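Local coordinates for PcaV transcriptional regulator (Streptomyces coelicolor, PDB 4G9Y), which binds 3,4-dihydroxybenzoate and probably acts as a ligand-responsive MarR-family transcription factor with a winged helix-turn-helix for DNA, at residues V62-R66 with S67-E71. Sequence-based numbering, arbitrary orientation.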
loop_
_atom_site.group_PDB
_atom_site.type_symbol
_atom_site.label_atom_id
_atom_site.label_comp_id
_atom_site.label_asym_id
_atom_site.label_seq_id
_atom_site.Cartn_x
_atom_site.Cartn_y
_atom_site.Cartn_z
ATOM N N VAL A 62 8.060 -12.602 -9.709
ATOM C CA VAL A 62 7.773 -11.814 -8.515
ATOM C C VAL A 62 6.814 -10.649 -8.795
ATOM O O VAL A 62 6.462 -9.905 -7.889
ATOM C CB VAL A 62 9.071 -11.326 -7.821
ATOM C CG1 VAL A 62 9.928 -12.520 -7.423
ATOM C CG2 VAL A 62 9.866 -10.407 -8.727
ATOM N N GLY A 63 6.390 -10.509 -10.049
ATOM C CA GLY A 63 5.464 -9.458 -10.426
ATOM C C GLY A 63 6.022 -8.042 -10.366
ATOM O O GLY A 63 5.343 -7.135 -9.893
ATOM N N LEU A 64 7.244 -7.842 -10.855
ATOM C CA LEU A 64 7.854 -6.505 -10.891
ATOM C C LEU A 64 8.120 -6.068 -12.318
ATOM O O LEU A 64 8.457 -6.891 -13.169
ATOM C CB LEU A 64 9.180 -6.481 -10.135
ATOM C CG LEU A 64 9.224 -6.876 -8.663
ATOM C CD1 LEU A 64 10.684 -6.879 -8.160
ATOM C CD2 LEU A 64 8.363 -5.949 -7.833
ATOM N N ASP A 65 8.002 -4.769 -12.575
ATOM C CA ASP A 65 8.289 -4.240 -13.906
ATOM C C ASP A 65 9.789 -4.261 -14.185
ATOM O O ASP A 65 10.592 -4.439 -13.268
ATOM C CB ASP A 65 7.711 -2.830 -14.085
ATOM C CG ASP A 65 8.216 -1.841 -13.043
ATOM O OD1 ASP A 65 9.440 -1.764 -12.813
ATOM O OD2 ASP A 65 7.378 -1.128 -12.453
ATOM N N ARG A 66 10.166 -4.067 -15.445
ATOM C CA ARG A 66 11.566 -4.204 -15.833
ATOM C C ARG A 66 12.509 -3.237 -15.103
ATOM O O ARG A 66 13.655 -3.589 -14.812
ATOM C CB ARG A 66 11.743 -4.132 -17.355
ATOM C CG ARG A 66 11.689 -2.742 -17.939
ATOM C CD ARG A 66 12.536 -2.658 -19.201
ATOM N NE ARG A 66 12.891 -1.278 -19.522
ATOM C CZ ARG A 66 13.854 -0.590 -18.911
ATOM N NH1 ARG A 66 14.564 -1.146 -17.934
ATOM N NH2 ARG A 66 14.105 0.661 -19.272
ATOM N N SER A 67 12.029 -2.040 -14.778
ATOM C CA SER A 67 12.871 -1.081 -14.066
ATOM C C SER A 67 13.037 -1.451 -12.592
ATOM O O SER A 67 14.123 -1.328 -12.036
ATOM C CB SER A 67 12.332 0.345 -14.197
ATOM O OG SER A 67 11.339 0.602 -13.222
ATOM N N THR A 68 11.965 -1.901 -11.952
ATOM C CA THR A 68 12.061 -2.271 -10.542
ATOM C C THR A 68 12.928 -3.516 -10.358
ATOM O O THR A 68 13.721 -3.586 -9.422
ATOM C CB THR A 68 10.686 -2.525 -9.915
ATOM O OG1 THR A 68 9.824 -1.419 -10.192
ATOM C CG2 THR A 68 10.815 -2.688 -8.421
ATOM N N ILE A 69 12.781 -4.494 -11.251
ATOM C CA ILE A 69 13.604 -5.695 -11.158
ATOM C C ILE A 69 15.077 -5.348 -11.394
ATOM O O ILE A 69 15.955 -5.852 -10.700
ATOM C CB ILE A 69 13.120 -6.855 -12.075
ATOM C CG1 ILE A 69 13.965 -8.108 -11.832
ATOM C CG2 ILE A 69 13.166 -6.480 -13.541
ATOM C CD1 ILE A 69 13.625 -8.813 -10.528
ATOM N N ALA A 70 15.336 -4.453 -12.341
ATOM C CA ALA A 70 16.693 -3.968 -12.592
ATOM C C ALA A 70 17.295 -3.357 -11.336
ATOM O O ALA A 70 18.452 -3.607 -10.996
ATOM C CB ALA A 70 16.693 -2.951 -13.728
ATOM N N GLU A 71 16.505 -2.551 -10.638
ATOM C CA GLU A 71 16.969 -1.928 -9.408
ATOM C C GLU A 71 17.218 -2.962 -8.297
ATOM O O GLU A 71 18.236 -2.913 -7.609
ATOM C CB GLU A 71 15.967 -0.865 -8.955
ATOM C CG GLU A 71 16.138 -0.405 -7.520
ATOM C CD GLU A 71 14.856 0.174 -6.946
ATOM O OE1 GLU A 71 14.080 0.790 -7.709
ATOM O OE2 GLU A 71 14.618 -0.003 -5.733
HETATM O O HOH W 1 7.130 -2.613 -10.152
#
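Asp65 OD1 takes hydrogen bonds from Thr68 N, Thr68 OG1 and Ser67 OG, N-capping helix 66-78. Thr68 N reaches Asp65 OD1 at 2.7 Å, nearly along the C-O axis. The hydroxyls approach Asp65 OD1 from opposite faces of the carboxylate: Thr68 OG1 at 2.7 Å, tilted 37° out of plane, and Ser67 OG at 3.1 Å, tilted 44°. Asp65 CG sits between its own backbone N and carbonyl carbon (chi1 57°), swinging the acid onto these donors. Thr68 OG1 also accepts from a water, and Thr68 CG2 packs crosswise on Leu64 CD2. A valine in place of Thr68 would probably leave Asp65 OD1 without its short hydroxyl bond and the water without its acceptor. Arg66 O accepts from Ala70 N at 3.1 Å and has Ile69 CG2 3.2 Å away; Arg66 CB and CG lie against Ser67 N, while the outer side chain is poorly ordered. Ile69 N bonds to Asp65 O at 3.0 Å. Ile69 turns inward, its CD1 4.2 Å from Leu64 CD1, and continues onto Val58 and Val43. Residues 63-65 join helices 55-62 and 66-78, the helix-turn-helix pair of this winged fold; a Schellman motif at Gly63 closes the first. With three donors on one oxygen and the helix's positive end beside it, Asp65 is likely to stay ionised.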